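Local coordinates for trehalose synthase regulatory protein (PDB 5HUS), which probably regulates trehalose synthesis in Candida albicans, through a C-terminal domain related to the trehalose-phosphatases of the HAD clan, at residues V4-N9 against L301-S306; I95-N100 against D146-F151; N109-A114 against Y220-I225; H241-V246 against K268-T273. All coordinates share one frame; numbering follows the deposited sequence.

Contact 1: residues V4-N9 against L301-S306; sequences VPFTKN and LCILNS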
loop_
_atom_site.group_PDB
_atom_site.type_symbol
_atom_site.label_atom_id
_atom_site.label_comp_id
_atom_site.label_asym_id
_atom_site.label_seq_id
_atom_site.Cartn_x
_atom_site.Cartn_y
_atom_site.Cartn_z
ATOM N N VAL A 4 -4.723 -2.162 21.782
ATOM C CA VAL A 4 -5.059 -3.523 22.166
ATOM C C VAL A 4 -4.280 -4.483 21.268
ATOM O O VAL A 4 -4.225 -4.301 20.050
ATOM C CB VAL A 4 -6.578 -3.791 22.070
ATOM C CG1 VAL A 4 -7.134 -3.271 20.754
ATOM C CG2 VAL A 4 -6.878 -5.275 22.249
ATOM N N PRO A 5 -3.633 -5.484 21.878
ATOM C CA PRO A 5 -2.876 -6.480 21.116
ATOM C C PRO A 5 -3.751 -7.291 20.166
ATOM O O PRO A 5 -4.822 -7.759 20.548
ATOM C CB PRO A 5 -2.285 -7.377 22.209
ATOM C CG PRO A 5 -2.197 -6.492 23.403
ATOM C CD PRO A 5 -3.413 -5.620 23.328
ATOM N N PHE A 6 -3.287 -7.435 18.931
ATOM C CA PHE A 6 -3.916 -8.313 17.955
ATOM C C PHE A 6 -3.811 -9.758 18.454
ATOM O O PHE A 6 -2.730 -10.217 18.830
ATOM C CB PHE A 6 -3.239 -8.128 16.588
ATOM C CG PHE A 6 -3.968 -8.760 15.435
ATOM C CD1 PHE A 6 -3.270 -9.489 14.479
ATOM C CD2 PHE A 6 -5.334 -8.608 15.284
ATOM C CE1 PHE A 6 -3.924 -10.065 13.403
ATOM C CE2 PHE A 6 -5.999 -9.186 14.212
ATOM C CZ PHE A 6 -5.292 -9.917 13.270
ATOM N N THR A 7 -4.940 -10.461 18.490
ATOM C CA THR A 7 -4.976 -11.837 18.976
ATOM C C THR A 7 -5.738 -12.740 18.012
ATOM O O THR A 7 -6.447 -12.261 17.130
ATOM C CB THR A 7 -5.638 -11.928 20.367
ATOM O OG1 THR A 7 -7.004 -11.511 20.271
ATOM C CG2 THR A 7 -4.914 -11.039 21.371
ATOM N N LYS A 8 -5.588 -14.049 18.183
ATOM C CA LYS A 8 -6.345 -15.009 17.384
ATOM C C LYS A 8 -7.845 -14.846 17.599
ATOM O O LYS A 8 -8.632 -14.993 16.664
ATOM C CB LYS A 8 -5.928 -16.446 17.718
ATOM C CG LYS A 8 -4.499 -16.782 17.330
ATOM C CD LYS A 8 -4.216 -18.272 17.468
ATOM C CE LYS A 8 -2.785 -18.590 17.068
ATOM N NZ LYS A 8 -2.535 -20.054 16.966
ATOM N N ASN A 9 -8.239 -14.543 18.833
ATOM C CA ASN A 9 -9.650 -14.366 19.154
ATOM C C ASN A 9 -10.249 -13.165 18.441
ATOM O O ASN A 9 -11.347 -13.250 17.892
ATOM C CB ASN A 9 -9.852 -14.228 20.664
ATOM C CG ASN A 9 -9.715 -15.549 21.391
ATOM O OD1 ASN A 9 -9.893 -16.612 20.798
ATOM N ND2 ASN A 9 -9.401 -15.490 22.679
ATOM N N LEU A 301 1.353 -12.947 10.904
ATOM C CA LEU A 301 0.984 -13.977 9.938
ATOM C C LEU A 301 0.455 -15.238 10.630
ATOM O O LEU A 301 -0.439 -15.909 10.116
ATOM C CB LEU A 301 2.173 -14.313 9.031
ATOM C CG LEU A 301 2.692 -13.145 8.186
ATOM C CD1 LEU A 301 3.825 -13.573 7.260
ATOM C CD2 LEU A 301 1.559 -12.514 7.391
ATOM N N CYS A 302 0.996 -15.551 11.801
ATOM C CA CYS A 302 0.538 -16.725 12.541
ATOM C C CYS A 302 -0.913 -16.565 12.988
ATOM O O CYS A 302 -1.694 -17.518 12.958
ATOM C CB CYS A 302 1.446 -16.988 13.741
ATOM S SG CYS A 302 3.013 -17.773 13.287
ATOM N N ILE A 303 -1.278 -15.350 13.379
ATOM C CA ILE A 303 -2.658 -15.059 13.742
ATOM C C ILE A 303 -3.568 -15.142 12.516
ATOM O O ILE A 303 -4.625 -15.770 12.564
ATOM C CB ILE A 303 -2.790 -13.670 14.392
ATOM C CG1 ILE A 303 -2.112 -13.663 15.764
ATOM C CG2 ILE A 303 -4.257 -13.284 14.526
ATOM C CD1 ILE A 303 -1.945 -12.279 16.365
ATOM N N LEU A 304 -3.149 -14.524 11.413
ATOM C CA LEU A 304 -3.951 -14.536 10.190
ATOM C C LEU A 304 -4.107 -15.935 9.598
ATOM O O LEU A 304 -5.047 -16.196 8.850
ATOM C CB LEU A 304 -3.341 -13.610 9.132
ATOM C CG LEU A 304 -3.242 -12.124 9.456
ATOM C CD1 LEU A 304 -2.584 -11.406 8.278
ATOM C CD2 LEU A 304 -4.608 -11.532 9.757
ATOM N N ASN A 305 -3.185 -16.834 9.923
ATOM C CA ASN A 305 -3.240 -18.174 9.354
ATOM C C ASN A 305 -3.961 -19.151 10.278
ATOM O O ASN A 305 -4.187 -20.308 9.920
ATOM C CB ASN A 305 -1.831 -18.688 9.049
ATOM C CG ASN A 305 -1.844 -19.913 8.161
ATOM O OD1 ASN A 305 -2.277 -19.850 7.012
ATOM N ND2 ASN A 305 -1.376 -21.039 8.691
ATOM N N SER A 306 -4.326 -18.680 11.464
ATOM C CA SER A 306 -4.986 -19.542 12.448
ATOM C C SER A 306 -6.420 -19.862 12.041
ATOM O O SER A 306 -7.040 -20.779 12.586
ATOM C CB SER A 306 -4.970 -18.892 13.829
ATOM O OG SER A 306 -5.842 -17.778 13.883
#

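Contact 2: residues I95-N100 against D146-F151; sequences IAENGN and DATVRF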
loop_
_atom_site.group_PDB
_atom_site.type_symbol
_atom_site.label_atom_id
_atom_site.label_comp_id
_atom_site.label_asym_id
_atom_site.label_seq_id
_atom_site.Cartn_x
_atom_site.Cartn_y
_atom_site.Cartn_z
ATOM N N ILE A 95 -0.812 -5.474 -5.398
ATOM C CA ILE A 95 -1.010 -4.053 -5.658
ATOM C C ILE A 95 0.380 -3.416 -5.700
ATOM O O ILE A 95 1.094 -3.421 -4.698
ATOM C CB ILE A 95 -1.895 -3.386 -4.587
ATOM C CG1 ILE A 95 -3.228 -4.124 -4.456
ATOM C CG2 ILE A 95 -2.169 -1.943 -4.963
ATOM C CD1 ILE A 95 -4.029 -3.713 -3.230
ATOM N N ALA A 96 0.764 -2.896 -6.865
ATOM C CA ALA A 96 2.125 -2.405 -7.088
ATOM C C ALA A 96 2.206 -0.885 -7.044
ATOM O O ALA A 96 1.220 -0.195 -7.309
ATOM C CB ALA A 96 2.655 -2.904 -8.430
ATOM N N GLU A 97 3.398 -0.385 -6.721
ATOM C CA GLU A 97 3.668 1.051 -6.587
ATOM C C GLU A 97 2.583 1.745 -5.779
ATOM O O GLU A 97 2.045 2.789 -6.170
ATOM C CB GLU A 97 3.835 1.707 -7.964
ATOM C CG GLU A 97 5.020 1.130 -8.742
ATOM C CD GLU A 97 5.496 2.022 -9.873
ATOM O OE1 GLU A 97 5.517 3.266 -9.704
ATOM O OE2 GLU A 97 5.866 1.473 -10.930
ATOM N N ASN A 98 2.263 1.124 -4.652
ATOM C CA ASN A 98 1.361 1.670 -3.649
ATOM C C ASN A 98 -0.050 1.914 -4.160
ATOM O O ASN A 98 -0.789 2.687 -3.573
ATOM C CB ASN A 98 1.940 2.967 -3.075
ATOM C CG ASN A 98 1.358 3.316 -1.728
ATOM O OD1 ASN A 98 1.134 4.488 -1.419
ATOM N ND2 ASN A 98 1.087 2.296 -0.919
ATOM N N GLY A 99 -0.431 1.244 -5.241
ATOM C CA GLY A 99 -1.792 1.374 -5.724
ATOM C C GLY A 99 -1.948 1.711 -7.194
ATOM O O GLY A 99 -3.048 1.589 -7.738
ATOM N N ASN A 100 -0.867 2.129 -7.846
ATOM C CA ASN A 100 -0.954 2.529 -9.253
ATOM C C ASN A 100 -1.316 1.372 -10.182
ATOM O O ASN A 100 -1.877 1.581 -11.255
ATOM C CB ASN A 100 0.364 3.165 -9.707
ATOM C CG ASN A 100 0.541 4.555 -9.153
ATOM O OD1 ASN A 100 -0.044 5.519 -9.661
ATOM N ND2 ASN A 100 1.338 4.672 -8.093
ATOM N N ASP A 146 7.558 3.311 -12.537
ATOM C CA ASP A 146 6.694 3.649 -13.668
ATOM C C ASP A 146 5.708 4.768 -13.340
ATOM O O ASP A 146 5.311 5.530 -14.228
ATOM C CB ASP A 146 5.938 2.413 -14.159
ATOM C CG ASP A 146 6.868 1.339 -14.696
ATOM O OD1 ASP A 146 7.971 1.690 -15.161
ATOM O OD2 ASP A 146 6.503 0.148 -14.641
ATOM N N ALA A 147 5.327 4.879 -12.067
ATOM C CA ALA A 147 4.323 5.859 -11.650
ATOM C C ALA A 147 4.668 6.516 -10.317
ATOM O O ALA A 147 3.843 7.218 -9.730
ATOM C CB ALA A 147 2.945 5.200 -11.568
ATOM N N THR A 148 5.883 6.280 -9.836
ATOM C CA THR A 148 6.346 6.911 -8.609
ATOM C C THR A 148 7.808 7.275 -8.761
ATOM O O THR A 148 8.527 6.671 -9.558
ATOM C CB THR A 148 6.150 5.995 -7.366
ATOM O OG1 THR A 148 6.610 4.677 -7.660
ATOM C CG2 THR A 148 4.693 5.903 -6.985
ATOM N N VAL A 149 8.237 8.293 -8.027
ATOM C CA VAL A 149 9.639 8.688 -8.019
ATOM C C VAL A 149 10.068 8.834 -6.569
ATOM O O VAL A 149 9.334 9.398 -5.751
ATOM C CB VAL A 149 9.885 10.008 -8.788
ATOM C CG1 VAL A 149 11.374 10.347 -8.808
ATOM C CG2 VAL A 149 9.334 9.922 -10.219
ATOM N N ARG A 150 11.243 8.308 -6.243
ATOM C CA ARG A 150 11.743 8.409 -4.879
ATOM C C ARG A 150 13.132 9.039 -4.855
ATOM O O ARG A 150 14.043 8.600 -5.557
ATOM C CB ARG A 150 11.758 7.035 -4.204
ATOM C CG ARG A 150 11.908 7.108 -2.691
ATOM C CD ARG A 150 11.793 5.735 -2.032
ATOM N NE ARG A 150 10.433 5.202 -2.051
ATOM C CZ ARG A 150 9.644 5.131 -0.983
ATOM N NH1 ARG A 150 10.074 5.559 0.197
ATOM N NH2 ARG A 150 8.422 4.627 -1.090
ATOM N N PHE A 151 13.270 10.085 -4.046
ATOM C CA PHE A 151 14.525 10.809 -3.894
ATOM C C PHE A 151 15.186 10.337 -2.603
ATOM O O PHE A 151 14.729 10.670 -1.515
ATOM C CB PHE A 151 14.260 12.320 -3.872
ATOM C CG PHE A 151 15.497 13.173 -3.749
ATOM C CD1 PHE A 151 16.731 12.718 -4.182
ATOM C CD2 PHE A 151 15.415 14.447 -3.204
ATOM C CE1 PHE A 151 17.859 13.515 -4.065
ATOM C CE2 PHE A 151 16.539 15.244 -3.085
ATOM C CZ PHE A 151 17.761 14.774 -3.514
HETATM O O HOH W 1 5.302 -0.803 -12.199
HETATM O O HOH W 2 1.414 7.608 -8.505
#

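Contact 3: residues N109-A114 against Y220-I225; sequences NWISLA and YVVTHI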
loop_
_atom_site.group_PDB
_atom_site.type_symbol
_atom_site.label_atom_id
_atom_site.label_comp_id
_atom_site.label_asym_id
_atom_site.label_seq_id
_atom_site.Cartn_x
_atom_site.Cartn_y
_atom_site.Cartn_z
ATOM N N ASN A 109 -2.963 -10.219 -16.231
ATOM C CA ASN A 109 -2.567 -8.862 -16.575
ATOM C C ASN A 109 -2.773 -7.867 -15.444
ATOM O O ASN A 109 -3.642 -8.049 -14.598
ATOM C CB ASN A 109 -3.339 -8.399 -17.808
ATOM C CG ASN A 109 -2.940 -9.154 -19.051
ATOM O OD1 ASN A 109 -1.756 -9.408 -19.280
ATOM N ND2 ASN A 109 -3.922 -9.530 -19.858
ATOM N N TRP A 110 -1.966 -6.812 -15.443
ATOM C CA TRP A 110 -2.142 -5.726 -14.493
ATOM C C TRP A 110 -3.191 -4.747 -14.967
ATOM O O TRP A 110 -3.276 -4.426 -16.156
ATOM C CB TRP A 110 -0.835 -4.960 -14.267
ATOM C CG TRP A 110 0.251 -5.741 -13.617
ATOM C CD1 TRP A 110 1.184 -6.522 -14.238
ATOM C CD2 TRP A 110 0.548 -5.795 -12.215
ATOM N NE1 TRP A 110 2.036 -7.071 -13.306
ATOM C CE2 TRP A 110 1.667 -6.637 -12.058
ATOM C CE3 TRP A 110 -0.028 -5.214 -11.080
ATOM C CZ2 TRP A 110 2.224 -6.915 -10.809
ATOM C CZ3 TRP A 110 0.524 -5.491 -9.838
ATOM C CH2 TRP A 110 1.640 -6.338 -9.713
ATOM N N ILE A 111 -3.973 -4.267 -14.013
ATOM C CA ILE A 111 -4.851 -3.132 -14.212
ATOM C C ILE A 111 -4.095 -1.861 -13.886
ATOM O O ILE A 111 -3.465 -1.763 -12.834
ATOM C CB ILE A 111 -6.090 -3.209 -13.320
ATOM C CG1 ILE A 111 -6.942 -4.423 -13.688
ATOM C CG2 ILE A 111 -6.893 -1.908 -13.411
ATOM C CD1 ILE A 111 -7.994 -4.745 -12.651
ATOM N N SER A 112 -4.145 -0.890 -14.786
ATOM C CA SER A 112 -3.499 0.386 -14.527
ATOM C C SER A 112 -4.513 1.383 -13.975
ATOM O O SER A 112 -5.327 1.944 -14.711
ATOM C CB SER A 112 -2.839 0.927 -15.795
ATOM O OG SER A 112 -2.091 2.100 -15.511
ATOM N N LEU A 113 -4.469 1.582 -12.664
ATOM C CA LEU A 113 -5.247 2.634 -12.034
ATOM C C LEU A 113 -4.630 3.984 -12.387
ATOM O O LEU A 113 -5.339 4.977 -12.577
ATOM C CB LEU A 113 -5.298 2.417 -10.520
ATOM C CG LEU A 113 -6.276 3.233 -9.683
ATOM C CD1 LEU A 113 -7.672 3.248 -10.292
ATOM C CD2 LEU A 113 -6.314 2.664 -8.267
ATOM N N ALA A 114 -3.299 4.011 -12.473
ATOM C CA ALA A 114 -2.584 5.166 -12.995
ATOM C C ALA A 114 -3.021 5.405 -14.436
ATOM O O ALA A 114 -3.207 4.454 -15.197
ATOM C CB ALA A 114 -1.073 4.948 -12.917
ATOM N N TYR A 220 -14.668 -5.094 -17.186
ATOM C CA TYR A 220 -15.546 -4.033 -16.706
ATOM C C TYR A 220 -14.735 -2.954 -15.999
ATOM O O TYR A 220 -14.922 -1.764 -16.247
ATOM C CB TYR A 220 -16.616 -4.591 -15.763
ATOM C CG TYR A 220 -17.469 -3.522 -15.117
ATOM C CD1 TYR A 220 -18.632 -3.073 -15.728
ATOM C CD2 TYR A 220 -17.112 -2.963 -13.895
ATOM C CE1 TYR A 220 -19.413 -2.093 -15.140
ATOM C CE2 TYR A 220 -17.883 -1.985 -13.302
ATOM C CZ TYR A 220 -19.034 -1.554 -13.927
ATOM O OH TYR A 220 -19.797 -0.578 -13.330
ATOM N N VAL A 221 -13.835 -3.379 -15.118
ATOM C CA VAL A 221 -13.002 -2.448 -14.370
ATOM C C VAL A 221 -12.151 -1.589 -15.307
ATOM O O VAL A 221 -12.094 -0.366 -15.158
ATOM C CB VAL A 221 -12.083 -3.190 -13.381
ATOM C CG1 VAL A 221 -11.123 -2.218 -12.709
ATOM C CG2 VAL A 221 -12.915 -3.922 -12.346
ATOM N N VAL A 222 -11.499 -2.230 -16.272
ATOM C CA VAL A 222 -10.655 -1.508 -17.217
ATOM C C VAL A 222 -11.486 -0.520 -18.037
ATOM O O VAL A 222 -11.113 0.646 -18.174
ATOM C CB VAL A 222 -9.895 -2.481 -18.148
ATOM C CG1 VAL A 222 -9.142 -1.717 -19.225
ATOM C CG2 VAL A 222 -8.934 -3.342 -17.331
ATOM N N THR A 223 -12.630 -0.973 -18.540
ATOM C CA THR A 223 -13.526 -0.116 -19.311
ATOM C C THR A 223 -14.017 1.071 -18.485
ATOM O O THR A 223 -14.151 2.185 -18.996
ATOM C CB THR A 223 -14.745 -0.907 -19.836
ATOM O OG1 THR A 223 -14.300 -1.941 -20.721
ATOM C CG2 THR A 223 -15.707 0.009 -20.584
ATOM N N HIS A 224 -14.271 0.837 -17.202
ATOM C CA HIS A 224 -14.801 1.889 -16.343
ATOM C C HIS A 224 -13.757 2.432 -15.368
ATOM O O HIS A 224 -14.096 2.843 -14.265
ATOM C CB HIS A 224 -16.019 1.376 -15.568
ATOM C CG HIS A 224 -17.161 0.963 -16.447
ATOM N ND1 HIS A 224 -17.214 -0.264 -17.071
ATOM C CD2 HIS A 224 -18.283 1.624 -16.816
ATOM C CE1 HIS A 224 -18.323 -0.344 -17.785
ATOM N NE2 HIS A 224 -18.988 0.789 -17.649
ATOM N N ILE A 225 -12.495 2.466 -15.784
ATOM C CA ILE A 225 -11.424 2.809 -14.850
ATOM C C ILE A 225 -11.546 4.255 -14.356
ATOM O O ILE A 225 -11.149 4.560 -13.239
ATOM C CB ILE A 225 -10.021 2.567 -15.471
ATOM C CG1 ILE A 225 -8.945 2.508 -14.377
ATOM C CG2 ILE A 225 -9.680 3.615 -16.540
ATOM C CD1 ILE A 225 -9.030 1.281 -13.493
#

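Contact 4: residues H241-V246 against K268-T273; sequences HEVAAV and KDIGNT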
loop_
_atom_site.group_PDB
_atom_site.type_symbol
_atom_site.label_atom_id
_atom_site.label_comp_id
_atom_site.label_asym_id
_atom_site.label_seq_id
_atom_site.Cartn_x
_atom_site.Cartn_y
_atom_site.Cartn_z
ATOM N N HIS A 241 -23.287 -6.956 -1.117
ATOM C CA HIS A 241 -22.459 -6.976 0.071
ATOM C C HIS A 241 -21.771 -8.328 0.106
ATOM O O HIS A 241 -21.792 -9.012 1.124
ATOM C CB HIS A 241 -23.290 -6.753 1.337
ATOM C CG HIS A 241 -23.735 -5.338 1.533
ATOM N ND1 HIS A 241 -23.199 -4.516 2.502
ATOM C CD2 HIS A 241 -24.670 -4.598 0.890
ATOM C CE1 HIS A 241 -23.782 -3.333 2.446
ATOM N NE2 HIS A 241 -24.680 -3.356 1.476
ATOM N N GLU A 242 -21.186 -8.719 -1.027
ATOM C CA GLU A 242 -20.502 -10.008 -1.127
ATOM C C GLU A 242 -19.347 -10.090 -0.138
ATOM O O GLU A 242 -19.051 -11.161 0.381
ATOM C CB GLU A 242 -19.991 -10.251 -2.548
ATOM C CG GLU A 242 -21.084 -10.406 -3.597
ATOM C CD GLU A 242 -21.697 -11.794 -3.610
ATOM O OE1 GLU A 242 -21.219 -12.668 -2.855
ATOM O OE2 GLU A 242 -22.658 -12.011 -4.380
ATOM N N VAL A 243 -18.699 -8.959 0.118
ATOM C CA VAL A 243 -17.638 -8.902 1.120
ATOM C C VAL A 243 -18.215 -8.446 2.457
ATOM O O VAL A 243 -18.771 -7.353 2.563
ATOM C CB VAL A 243 -16.486 -7.961 0.688
ATOM C CG1 VAL A 243 -15.509 -7.742 1.842
ATOM C CG2 VAL A 243 -15.763 -8.536 -0.524
ATOM N N ALA A 244 -18.084 -9.297 3.471
ATOM C CA ALA A 244 -18.648 -9.028 4.788
ATOM C C ALA A 244 -17.588 -8.667 5.826
ATOM O O ALA A 244 -17.915 -8.317 6.959
ATOM C CB ALA A 244 -19.451 -10.239 5.266
ATOM N N ALA A 245 -16.316 -8.757 5.443
ATOM C CA ALA A 245 -15.227 -8.415 6.349
ATOM C C ALA A 245 -14.015 -7.918 5.580
ATOM O O ALA A 245 -13.624 -8.529 4.589
ATOM C CB ALA A 245 -14.844 -9.615 7.204
ATOM N N VAL A 246 -13.436 -6.811 6.042
ATOM C CA VAL A 246 -12.219 -6.250 5.445
ATOM C C VAL A 246 -11.168 -6.015 6.526
ATOM O O VAL A 246 -11.479 -5.515 7.611
ATOM C CB VAL A 246 -12.492 -4.924 4.706
ATOM C CG1 VAL A 246 -11.215 -4.405 4.045
ATOM C CG2 VAL A 246 -13.585 -5.102 3.667
ATOM N N LYS A 268 -19.319 1.258 8.074
ATOM C CA LYS A 268 -20.690 1.638 7.738
ATOM C C LYS A 268 -21.208 0.884 6.512
ATOM O O LYS A 268 -22.418 0.742 6.331
ATOM C CB LYS A 268 -20.787 3.145 7.490
ATOM C CG LYS A 268 -20.011 3.598 6.274
ATOM C CD LYS A 268 -20.276 5.052 5.919
ATOM C CE LYS A 268 -19.480 5.441 4.681
ATOM N NZ LYS A 268 -19.758 6.836 4.242
ATOM N N ASP A 269 -20.292 0.405 5.676
ATOM C CA ASP A 269 -20.650 -0.202 4.394
ATOM C C ASP A 269 -20.422 -1.711 4.335
ATOM O O ASP A 269 -21.098 -2.418 3.588
ATOM C CB ASP A 269 -19.855 0.454 3.262
ATOM C CG ASP A 269 -20.210 1.913 3.066
ATOM O OD1 ASP A 269 -21.414 2.238 3.086
ATOM O OD2 ASP A 269 -19.283 2.731 2.895
ATOM N N ILE A 270 -19.454 -2.202 5.101
ATOM C CA ILE A 270 -19.018 -3.584 4.950
ATOM C C ILE A 270 -19.527 -4.500 6.055
ATOM O O ILE A 270 -20.084 -5.562 5.774
ATOM C CB ILE A 270 -17.481 -3.669 4.889
ATOM C CG1 ILE A 270 -16.975 -3.051 3.585
ATOM C CG2 ILE A 270 -17.015 -5.117 5.000
ATOM C CD1 ILE A 270 -17.590 -3.661 2.343
ATOM N N GLY A 271 -19.339 -4.103 7.307
ATOM C CA GLY A 271 -19.826 -4.914 8.411
ATOM C C GLY A 271 -18.773 -5.151 9.475
ATOM O O GLY A 271 -18.807 -4.536 10.540
ATOM N N ASN A 272 -17.846 -6.062 9.192
ATOM C CA ASN A 272 -16.669 -6.231 10.030
ATOM C C ASN A 272 -15.459 -5.583 9.372
ATOM O O ASN A 272 -15.200 -5.811 8.191
ATOM C CB ASN A 272 -16.394 -7.710 10.297
ATOM C CG ASN A 272 -17.236 -8.257 11.423
ATOM O OD1 ASN A 272 -18.182 -7.610 11.872
ATOM N ND2 ASN A 272 -16.893 -9.451 11.896
ATOM N N THR A 273 -14.758 -4.742 10.126
ATOM C CA THR A 273 -13.512 -4.138 9.664
ATOM C C THR A 273 -12.489 -4.263 10.777
ATOM O O THR A 273 -12.842 -4.290 11.955
ATOM C CB THR A 273 -13.673 -2.645 9.259
ATOM O OG1 THR A 273 -13.975 -1.851 10.416
ATOM C CG2 THR A 273 -14.778 -2.474 8.223
#

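Contact 1: residues V4-N9 against L301-S306
Ile-303, whose side chain packs against Phe-6, offers its carbonyl O to two donors of Ser-306. The hydroxyl OG of Ser-306 lies 2.7 Å from Ile-303 O, in the carbonyl plane and on a lone pair, while N of Ser-306 stands 3.1 Å from Ile-303 O. This double grip is consistent with a fixed rotation of the last residue (OG between the backbone N and the carbonyl carbon, chi1 71°). Its CB meets Lys-8, with CD of Lys-8 3.8 Å from CB of Ser-306; the lysine chain is stretched out and passes its methylenes by the serine.

Between 4-9 and 301-306 themselves the evidence is apolar. The side chains of Phe-6 and Ile-303 run antiparallel to each other: CG2 of Ile-303 comes obliquely to within 3.4 Å of Phe-6 CE1, and Ile-303 CD1 lies 3.3 Å from Phe-6 O. Leu-304 lies crosswise to Phe-6, its CD2 in the ring plane at the edge, 3.9 Å from Phe-6 CZ. Phe-11 of helix 8-15 touches all three of these side chains, and Leu-274, Val-276 and Val-294 place Phe-6 on the main sheet.

With no hydrogen bond joining the two segments, helix 297-304 is held to the N-terminal 4-9 by shape and hydrophobic burial, and the two donors named for Ile-303 O both belong to Ser-306.

Contact 2: residues I95-N100 against D146-F151
The turn between strands 93-96 and 101-103 of the main sheet presents Glu-97 and Asn-100 to Asp-146, Ala-147 and Thr-148, which lie in the link between strands 141-144 and 149-152 of the four-stranded antiparallel sheet. The contact thus joins the two sheets, probably the Rossmann-like core and the cap of a HAD-type phosphatase fold.

Glu-97 carries most of it. Its chain reaches out straight past CG, and each carboxylate oxygen accepts a backbone N-H on the syn side: OE1 of Glu-97 lies 2.9 Å from Ala-147 N, and OE2 of Glu-97 lies 3.0 Å from Asp-146 N, with N-H...O angles of 148° and 149°. OE1 also takes the hydroxyl of Thr-148, whose OG1 stands 2.7 Å from Glu-97 OE1 and 38° out of the carboxylate plane, on the opposite face from Ala-147 N.

Asn-100 works alongside. Its CG lies 3.5 Å from Ala-147 CB, and its ND2 turns back to its own turn, 2.8 Å from Glu-97 O. A water donates to both sides, 2.8 Å from Asn-100 OD1 and 2.7 Å from Ala-147 O.

Asp-146 OD2 comes 4.0 Å from Glu-97 OE2, with a second water bridging them; its salt bridge to Arg-79 probably eases the repulsion between the two acids. Three directed bonds on one buried carboxylate are consistent with Glu-97 helping to fix the 146-148 link.

Contact 3: residues N109-A114 against Y220-I225
Ile-111 and Ile-225 are comparable bumps that interlock, their side chains running antiparallel. CD1 of Ile-225 sits in the hollow between Ile-111 CG2, Leu-113 CD1 and the carbonyl Ser-112 O. It lies 3.8 Å from Ile-111 CG2 and 4.0 Å from Leu-113 CD1, while CG1 of Ile-225 is 3.7 Å from Ser-112 O.

The longer branch of Ile-111 fits against the two valines of the helix. With CG1 anti to the carbonyl carbon (chi1 -64°), Ile-111 CG1 stands 4.3 Å from Val-222 CG2; chi2 of 166° then carries CD1 of Ile-111 to 4.0 Å from Val-221 CG1, the two side chains roughly perpendicular. Val-221 also touches Leu-207 and Cys-211 of helix 200-213, and Ile-111 also rests on Leu-104.

The helix end that carries Val-221 and Val-222 is fastened locally: Tyr-220 O accepts from both N and ND1 of His-224, on opposite faces of the carbonyl plane, with ND1 of His-224 2.9 Å from Tyr-220 O.

Between 109-114 and 220-225 the contact is thus apolar, without a hydrogen bond, and rests on van der Waals fit; Gln-218, bonded to Asn-109 O, and Gln-229, bonded to Leu-113 O, add polar ties beside it.

Contact 4: residues H241-V246 against K268-T273
Backbone hydrogen bonds come first: Ala-244 and Val-246 both hydrogen-bond to Asn-272, which flanks Ala-245. N of Asn-272 donates to Ala-244 O over 3.2 Å at an N-H...O angle of 164°, and Val-246 N donates to Asn-272 O over 3.0 Å at 160°. This places Ala-245 beside Asn-272 and Val-246 beside Thr-273 in parallel register.

Weaker CA-H...O contacts fill the same gap between the chains. CA of Ala-245 is 3.2 Å from Asn-272 O, and Thr-273 CA is 3.2 Å from Val-246 O.

Apolar contacts centre on Ile-270, whose chi1 of -69° leaves CG2 anti to the backbone N, against Val-246 and the Ala-244 peptide. That CG2 of Ile-270 lies 3.7 Å from Val-246 CG2, the two side chains crossing at about a right angle, and 3.7 Å from C of Ala-244. Leu-209 of helix 200-213 touches Val-243, Val-246 and Ile-270 alike. On the other face, shared by Ala-245 and Asn-272, CB of Ala-245 is 3.9 Å from Asn-272 CB, and the asparagine amide goes on to bond Trp-14 O through ND2.

A close, oblique approach of His-241 CE1 to Asp-269 O, 3.1 Å, joins the loops before the strands; ND1 of His-241 is not hydrogen-bonded to that oxygen.

Two neighbouring parallel strands started in register, with helix 254-265 between them in sequence, make a beta-alpha-beta crossover of the kind that builds the Rossmann-like core of HAD proteins.

From the N terminus, 4-9 opens a loop that closes only at 301-306, so contact 1 encloses the other three. Inside it, 95-100 is followed by 109-114 before 146-151 closes contact 2 and 220-225 closes contact 3: these two cross. They also touch, where Asn-100 O lies 3.1 Å from Ala-114 N, a probable hydrogen bond, and Ala-96 packs on Trp-110. Contact 4 comes later, in series with both, and closes the short loop from 241-246 to 268-273. All four reach the nine-stranded sheet: contact 1 just past edge strand 4-5, contact 3 at edge strand 111-112, contact 4 between neighbouring strands, contact 2 toward the antiparallel sheet. Contacts 1 and 3 have centres about 33 Å apart.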